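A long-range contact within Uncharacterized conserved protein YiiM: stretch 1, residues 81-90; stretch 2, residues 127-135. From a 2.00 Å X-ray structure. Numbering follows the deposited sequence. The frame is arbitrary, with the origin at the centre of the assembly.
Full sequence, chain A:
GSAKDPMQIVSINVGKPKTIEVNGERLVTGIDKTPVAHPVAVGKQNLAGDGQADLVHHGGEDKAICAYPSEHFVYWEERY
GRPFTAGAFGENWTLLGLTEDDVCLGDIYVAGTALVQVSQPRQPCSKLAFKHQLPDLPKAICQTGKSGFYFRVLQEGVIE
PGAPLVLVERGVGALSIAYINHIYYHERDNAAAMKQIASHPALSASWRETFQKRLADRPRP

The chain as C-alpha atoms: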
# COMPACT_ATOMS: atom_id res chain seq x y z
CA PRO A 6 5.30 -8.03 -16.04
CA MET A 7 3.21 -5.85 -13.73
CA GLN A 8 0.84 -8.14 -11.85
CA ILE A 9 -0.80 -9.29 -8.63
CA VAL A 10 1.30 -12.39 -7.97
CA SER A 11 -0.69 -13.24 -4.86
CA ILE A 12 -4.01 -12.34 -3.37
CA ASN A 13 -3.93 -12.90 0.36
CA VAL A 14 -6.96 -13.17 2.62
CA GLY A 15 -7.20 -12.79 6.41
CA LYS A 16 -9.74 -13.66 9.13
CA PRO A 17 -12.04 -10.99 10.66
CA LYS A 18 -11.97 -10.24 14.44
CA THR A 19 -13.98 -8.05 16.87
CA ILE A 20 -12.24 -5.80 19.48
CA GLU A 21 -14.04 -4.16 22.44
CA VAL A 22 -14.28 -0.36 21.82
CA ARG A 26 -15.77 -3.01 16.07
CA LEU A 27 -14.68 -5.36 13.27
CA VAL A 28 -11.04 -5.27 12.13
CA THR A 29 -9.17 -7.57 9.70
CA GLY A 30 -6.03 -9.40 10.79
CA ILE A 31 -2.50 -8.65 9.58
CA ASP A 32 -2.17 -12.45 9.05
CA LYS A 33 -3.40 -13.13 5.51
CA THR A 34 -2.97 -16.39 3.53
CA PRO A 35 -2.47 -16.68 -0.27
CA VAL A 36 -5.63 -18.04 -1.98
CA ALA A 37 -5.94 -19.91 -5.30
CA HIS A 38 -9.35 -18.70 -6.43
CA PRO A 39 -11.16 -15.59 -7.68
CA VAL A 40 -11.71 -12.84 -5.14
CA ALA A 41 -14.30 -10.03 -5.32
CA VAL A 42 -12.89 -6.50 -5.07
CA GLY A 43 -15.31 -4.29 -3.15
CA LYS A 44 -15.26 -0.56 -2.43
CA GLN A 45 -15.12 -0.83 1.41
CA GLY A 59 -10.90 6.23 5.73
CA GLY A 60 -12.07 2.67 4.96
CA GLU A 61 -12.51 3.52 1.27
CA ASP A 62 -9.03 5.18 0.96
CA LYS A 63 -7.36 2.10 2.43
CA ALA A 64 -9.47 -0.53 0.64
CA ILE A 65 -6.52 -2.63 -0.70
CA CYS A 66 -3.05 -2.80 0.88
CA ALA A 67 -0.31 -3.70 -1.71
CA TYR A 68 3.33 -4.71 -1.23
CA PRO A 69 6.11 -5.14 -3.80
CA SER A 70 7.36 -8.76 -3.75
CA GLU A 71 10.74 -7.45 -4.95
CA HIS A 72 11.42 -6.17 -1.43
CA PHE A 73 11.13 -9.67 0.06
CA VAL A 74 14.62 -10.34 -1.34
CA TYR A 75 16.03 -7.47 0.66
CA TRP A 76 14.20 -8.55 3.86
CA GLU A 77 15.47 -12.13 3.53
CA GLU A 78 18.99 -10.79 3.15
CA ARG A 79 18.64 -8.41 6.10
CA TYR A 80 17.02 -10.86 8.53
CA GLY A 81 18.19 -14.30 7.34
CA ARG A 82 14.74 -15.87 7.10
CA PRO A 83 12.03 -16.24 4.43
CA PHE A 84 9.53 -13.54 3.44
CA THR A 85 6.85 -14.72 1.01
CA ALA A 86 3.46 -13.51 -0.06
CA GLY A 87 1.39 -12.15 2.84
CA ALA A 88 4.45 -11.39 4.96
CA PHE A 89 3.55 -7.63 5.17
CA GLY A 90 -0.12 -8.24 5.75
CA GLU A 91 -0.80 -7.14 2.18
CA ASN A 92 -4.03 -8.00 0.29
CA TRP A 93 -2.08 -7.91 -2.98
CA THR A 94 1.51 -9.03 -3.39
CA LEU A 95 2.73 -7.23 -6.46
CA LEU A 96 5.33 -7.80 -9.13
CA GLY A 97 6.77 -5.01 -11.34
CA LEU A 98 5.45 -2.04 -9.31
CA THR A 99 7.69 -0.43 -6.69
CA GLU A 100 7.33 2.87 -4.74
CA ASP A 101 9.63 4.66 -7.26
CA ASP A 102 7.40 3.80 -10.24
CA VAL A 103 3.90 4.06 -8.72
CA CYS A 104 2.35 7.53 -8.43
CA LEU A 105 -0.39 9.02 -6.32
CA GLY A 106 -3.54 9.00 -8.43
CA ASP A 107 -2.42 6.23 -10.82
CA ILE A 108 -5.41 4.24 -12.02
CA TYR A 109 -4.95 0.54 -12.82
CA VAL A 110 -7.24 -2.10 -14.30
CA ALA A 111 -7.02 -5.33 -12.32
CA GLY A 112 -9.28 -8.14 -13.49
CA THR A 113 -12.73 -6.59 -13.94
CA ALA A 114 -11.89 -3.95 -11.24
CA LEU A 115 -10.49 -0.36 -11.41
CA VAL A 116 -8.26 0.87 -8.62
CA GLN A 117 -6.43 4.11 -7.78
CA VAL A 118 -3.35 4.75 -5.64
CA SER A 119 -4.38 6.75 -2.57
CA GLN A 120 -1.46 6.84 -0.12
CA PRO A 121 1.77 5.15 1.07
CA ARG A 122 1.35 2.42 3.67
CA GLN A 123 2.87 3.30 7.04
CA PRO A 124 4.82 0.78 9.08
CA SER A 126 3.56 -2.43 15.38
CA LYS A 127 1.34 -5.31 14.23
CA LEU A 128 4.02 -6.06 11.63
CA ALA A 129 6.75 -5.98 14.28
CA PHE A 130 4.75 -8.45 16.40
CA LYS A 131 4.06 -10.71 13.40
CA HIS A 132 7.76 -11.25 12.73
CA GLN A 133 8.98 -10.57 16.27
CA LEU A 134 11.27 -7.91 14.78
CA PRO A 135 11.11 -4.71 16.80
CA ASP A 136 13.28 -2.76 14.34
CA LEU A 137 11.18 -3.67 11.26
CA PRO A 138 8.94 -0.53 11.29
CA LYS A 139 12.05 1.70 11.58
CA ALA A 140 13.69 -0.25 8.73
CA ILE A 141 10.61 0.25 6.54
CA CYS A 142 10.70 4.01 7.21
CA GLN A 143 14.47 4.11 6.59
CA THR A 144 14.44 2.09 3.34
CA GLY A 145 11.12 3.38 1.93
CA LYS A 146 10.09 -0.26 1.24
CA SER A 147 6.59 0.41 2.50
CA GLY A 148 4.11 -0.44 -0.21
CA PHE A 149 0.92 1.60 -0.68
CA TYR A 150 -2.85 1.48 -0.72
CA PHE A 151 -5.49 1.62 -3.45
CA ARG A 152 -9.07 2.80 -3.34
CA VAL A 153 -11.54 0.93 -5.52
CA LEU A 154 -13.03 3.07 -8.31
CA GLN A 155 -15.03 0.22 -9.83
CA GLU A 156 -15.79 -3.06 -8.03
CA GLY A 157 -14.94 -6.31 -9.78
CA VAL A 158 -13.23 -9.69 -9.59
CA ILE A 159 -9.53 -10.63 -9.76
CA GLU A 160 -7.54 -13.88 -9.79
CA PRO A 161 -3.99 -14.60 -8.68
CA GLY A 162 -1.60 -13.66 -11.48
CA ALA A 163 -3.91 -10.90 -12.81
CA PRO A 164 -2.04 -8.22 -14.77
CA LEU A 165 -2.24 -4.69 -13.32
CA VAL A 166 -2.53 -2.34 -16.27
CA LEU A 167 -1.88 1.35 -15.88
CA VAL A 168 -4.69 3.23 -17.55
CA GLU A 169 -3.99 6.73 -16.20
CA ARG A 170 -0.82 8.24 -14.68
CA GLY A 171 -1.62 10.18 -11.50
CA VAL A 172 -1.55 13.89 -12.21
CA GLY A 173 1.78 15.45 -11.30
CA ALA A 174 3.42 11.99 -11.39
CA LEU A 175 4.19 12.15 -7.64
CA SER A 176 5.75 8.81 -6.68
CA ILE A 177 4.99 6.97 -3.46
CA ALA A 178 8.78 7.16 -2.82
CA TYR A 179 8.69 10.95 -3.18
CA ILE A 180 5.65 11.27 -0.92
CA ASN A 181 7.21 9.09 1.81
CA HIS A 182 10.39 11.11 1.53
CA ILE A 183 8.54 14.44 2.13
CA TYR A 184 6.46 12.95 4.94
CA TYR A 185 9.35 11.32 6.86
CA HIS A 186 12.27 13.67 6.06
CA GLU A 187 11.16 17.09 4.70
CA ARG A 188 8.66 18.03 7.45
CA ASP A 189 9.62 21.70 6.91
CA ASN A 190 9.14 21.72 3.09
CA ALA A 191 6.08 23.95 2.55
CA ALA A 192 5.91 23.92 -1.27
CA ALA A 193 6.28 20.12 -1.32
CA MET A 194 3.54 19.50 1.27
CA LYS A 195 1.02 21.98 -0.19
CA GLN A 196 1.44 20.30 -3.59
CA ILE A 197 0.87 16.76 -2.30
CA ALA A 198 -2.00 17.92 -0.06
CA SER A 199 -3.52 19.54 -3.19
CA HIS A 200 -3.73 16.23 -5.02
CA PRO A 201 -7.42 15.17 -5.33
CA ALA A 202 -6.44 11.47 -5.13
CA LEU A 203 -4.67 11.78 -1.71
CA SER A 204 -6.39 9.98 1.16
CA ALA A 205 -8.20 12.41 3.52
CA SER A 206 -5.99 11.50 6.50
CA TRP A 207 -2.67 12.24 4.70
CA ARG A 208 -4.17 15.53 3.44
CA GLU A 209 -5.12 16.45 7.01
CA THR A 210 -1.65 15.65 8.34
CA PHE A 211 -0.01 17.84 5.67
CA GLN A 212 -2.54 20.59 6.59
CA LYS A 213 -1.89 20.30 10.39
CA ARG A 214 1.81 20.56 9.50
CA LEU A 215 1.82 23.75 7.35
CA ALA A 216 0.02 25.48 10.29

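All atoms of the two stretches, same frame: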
# COMPACT_ATOMS: atom_id res chain seq x y z
N GLY A 81 17.80 -12.89 7.40
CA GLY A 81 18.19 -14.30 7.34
C GLY A 81 17.04 -15.30 7.52
O GLY A 81 17.19 -16.35 8.15
N ARG A 82 15.89 -14.99 6.97
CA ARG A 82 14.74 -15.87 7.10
C ARG A 82 13.82 -15.57 5.91
O ARG A 82 13.94 -14.50 5.32
CB ARG A 82 14.02 -15.58 8.41
CG ARG A 82 13.30 -14.26 8.37
CD ARG A 82 12.40 -14.06 9.57
NE ARG A 82 13.18 -13.83 10.79
CZ ARG A 82 12.63 -13.46 11.95
NH1 ARG A 82 11.29 -13.34 12.06
NH2 ARG A 82 13.40 -13.24 13.01
N PRO A 83 12.89 -16.48 5.60
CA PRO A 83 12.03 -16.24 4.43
C PRO A 83 11.00 -15.14 4.61
O PRO A 83 10.48 -14.96 5.72
CB PRO A 83 11.28 -17.57 4.21
CG PRO A 83 11.84 -18.53 5.17
CD PRO A 83 12.73 -17.84 6.16
N PHE A 84 10.68 -14.44 3.51
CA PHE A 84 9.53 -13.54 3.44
C PHE A 84 8.84 -13.82 2.12
O PHE A 84 9.47 -13.64 1.06
CB PHE A 84 9.96 -12.08 3.50
CG PHE A 84 10.46 -11.62 4.88
CD1 PHE A 84 11.71 -11.93 5.32
CD2 PHE A 84 9.68 -10.81 5.67
CE1 PHE A 84 12.16 -11.51 6.54
CE2 PHE A 84 10.14 -10.40 6.91
CZ PHE A 84 11.37 -10.74 7.34
N THR A 85 7.61 -14.34 2.19
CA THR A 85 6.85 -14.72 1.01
C THR A 85 5.50 -14.01 1.11
O THR A 85 5.23 -13.26 2.07
CB THR A 85 6.70 -16.26 0.92
OG1 THR A 85 6.10 -16.73 2.13
CG2 THR A 85 8.10 -16.93 0.79
N ALA A 86 4.68 -14.24 0.11
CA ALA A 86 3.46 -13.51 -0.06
C ALA A 86 2.63 -13.50 1.22
O ALA A 86 2.41 -14.52 1.86
CB ALA A 86 2.66 -14.11 -1.29
N GLY A 87 2.19 -12.31 1.62
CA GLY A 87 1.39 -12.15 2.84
C GLY A 87 2.22 -11.68 4.03
O GLY A 87 1.70 -11.27 5.08
N ALA A 88 3.53 -11.68 3.87
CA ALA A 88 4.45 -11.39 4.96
C ALA A 88 4.25 -9.97 5.52
O ALA A 88 4.50 -9.73 6.71
CB ALA A 88 5.91 -11.63 4.48
N PHE A 89 3.81 -9.02 4.69
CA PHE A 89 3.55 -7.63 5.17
C PHE A 89 2.10 -7.31 5.41
O PHE A 89 1.72 -6.14 5.61
CB PHE A 89 4.26 -6.59 4.29
CG PHE A 89 5.76 -6.55 4.54
CD1 PHE A 89 6.51 -7.69 4.42
CD2 PHE A 89 6.38 -5.40 4.98
CE1 PHE A 89 7.88 -7.67 4.75
CE2 PHE A 89 7.75 -5.40 5.28
CZ PHE A 89 8.47 -6.52 5.16
N GLY A 90 1.31 -8.36 5.52
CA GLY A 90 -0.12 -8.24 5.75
C GLY A 90 -0.83 -7.71 4.54
O GLY A 90 -1.95 -7.26 4.65
N LYS A 127 1.85 -3.96 14.49
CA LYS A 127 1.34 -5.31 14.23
C LYS A 127 2.33 -6.12 13.40
O LYS A 127 2.49 -7.35 13.58
CB LYS A 127 0.03 -5.27 13.46
CG LYS A 127 -1.15 -4.85 14.26
CD LYS A 127 -2.45 -5.16 13.50
CE LYS A 127 -3.25 -3.88 13.31
NZ LYS A 127 -2.39 -2.77 12.69
N LEU A 128 3.00 -5.43 12.49
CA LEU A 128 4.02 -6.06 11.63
C LEU A 128 5.26 -6.51 12.43
O LEU A 128 5.79 -7.63 12.26
CB LEU A 128 4.31 -5.09 10.49
CG LEU A 128 5.08 -5.51 9.27
CD1 LEU A 128 4.34 -6.65 8.55
CD2 LEU A 128 5.30 -4.24 8.42
N ALA A 129 5.69 -5.66 13.37
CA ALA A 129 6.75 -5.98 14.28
C ALA A 129 6.42 -7.22 15.13
O ALA A 129 7.30 -8.11 15.32
CB ALA A 129 7.10 -4.71 15.23
N PHE A 130 5.19 -7.29 15.63
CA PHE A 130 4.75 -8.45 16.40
C PHE A 130 4.64 -9.71 15.53
O PHE A 130 5.04 -10.80 15.96
CB PHE A 130 3.44 -8.17 17.15
CG PHE A 130 3.66 -7.45 18.45
CD1 PHE A 130 4.06 -8.15 19.57
CD2 PHE A 130 3.56 -6.08 18.52
CE1 PHE A 130 4.34 -7.51 20.75
CE2 PHE A 130 3.80 -5.41 19.72
CZ PHE A 130 4.20 -6.13 20.83
N LYS A 131 4.15 -9.56 14.31
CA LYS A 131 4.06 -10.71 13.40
C LYS A 131 5.38 -11.44 13.24
O LYS A 131 5.44 -12.68 13.30
CB LYS A 131 3.55 -10.26 12.04
CG LYS A 131 3.24 -11.38 11.01
CD LYS A 131 2.66 -10.75 9.78
CE LYS A 131 2.60 -11.70 8.59
NZ LYS A 131 1.87 -12.97 8.91
N HIS A 132 6.44 -10.68 13.01
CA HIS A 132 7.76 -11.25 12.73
C HIS A 132 8.66 -11.29 13.96
O HIS A 132 9.79 -11.81 13.92
CB HIS A 132 8.39 -10.47 11.59
CG HIS A 132 7.64 -10.59 10.31
ND1 HIS A 132 7.56 -11.78 9.62
CD2 HIS A 132 6.84 -9.72 9.65
CE1 HIS A 132 6.78 -11.62 8.55
NE2 HIS A 132 6.36 -10.37 8.54
N GLN A 133 8.16 -10.72 15.07
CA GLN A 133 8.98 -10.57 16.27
C GLN A 133 10.30 -9.85 15.92
O GLN A 133 11.39 -10.30 16.27
CB GLN A 133 9.27 -11.93 16.94
CG GLN A 133 8.02 -12.62 17.55
CD GLN A 133 8.24 -13.14 18.99
OE1 GLN A 133 9.29 -12.90 19.63
NE2 GLN A 133 7.23 -13.82 19.52
N LEU A 134 10.15 -8.74 15.19
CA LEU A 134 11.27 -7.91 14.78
C LEU A 134 11.00 -6.47 15.17
O LEU A 134 10.38 -5.71 14.42
CB LEU A 134 11.46 -8.03 13.27
CG LEU A 134 12.04 -9.36 12.75
CD1 LEU A 134 11.98 -9.37 11.19
CD2 LEU A 134 13.44 -9.63 13.28
N PRO A 135 11.43 -6.08 16.37
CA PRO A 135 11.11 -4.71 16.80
C PRO A 135 11.66 -3.58 15.93
O PRO A 135 11.15 -2.46 15.98
CB PRO A 135 11.72 -4.60 18.22
CG PRO A 135 12.19 -5.94 18.60
CD PRO A 135 12.09 -6.87 17.43
O HOH W 1 9.08 -13.92 10.23
O HOH W 2 12.67 -12.59 15.63
O HOH W 3 0.47 -13.50 6.75

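Two direct hydrogen bonds join the stretches, and both involve His 132. His 132 NE2 donates to Ala 88 O at 2.7 Å, with a nearly straight N-H...O angle of 162° and the carbonyl oxygen close to the imidazole plane. The backbone oxygen of the same residue is an acceptor: Arg 82 NH1 donates to His 132 O at 2.8 Å, and this oxygen sits at the edge of the guanidinium, where its N-H groups point. His 132 is thus donor through its side chain and acceptor through its main chain.

Three waters extend this polar network. Water 1 bridges Arg 82 NH1 (2.9 Å) and His 132 ND1 (2.7 Å), so both ring nitrogens of the histidine are engaged. Water 2 accepts from Arg 82 NH2 at 2.8 Å and donates to Gln 133 O at 2.7 Å. Water 3 links Lys 131 NZ (2.6 Å) to Gly 87 O (3.0 Å); the lysine aliphatic chain also packs here, with Lys 131 CE 3.3 Å from Ala 88 O.

Aromatic and apolar contacts accompany the polar ones. Phe 84 CE2 lies over one face of the imidazole, 3.9 Å from His 132 CE1, but the ring planes are inclined at 41° and their centroids are 5.1 Å apart, an oblique pairing. The edge of the same phenyl ring meets Leu 134, with Phe 84 CZ 4.1 Å from Leu 134 CD1. Leu 134 also covers one face of the Arg 82 guanidinium, its CD2 3.6 Å from Arg 82 NH2, leaving the guanidinium edge free for its polar partners. Farther along, Leu 128 CD1 approaches Phe 89 CA at 3.6 Å, while Leu 128 CD2 lies 3.8 Å from Phe 89 CD2, although the phenylalanine CA-to-CB bond points away from the helix.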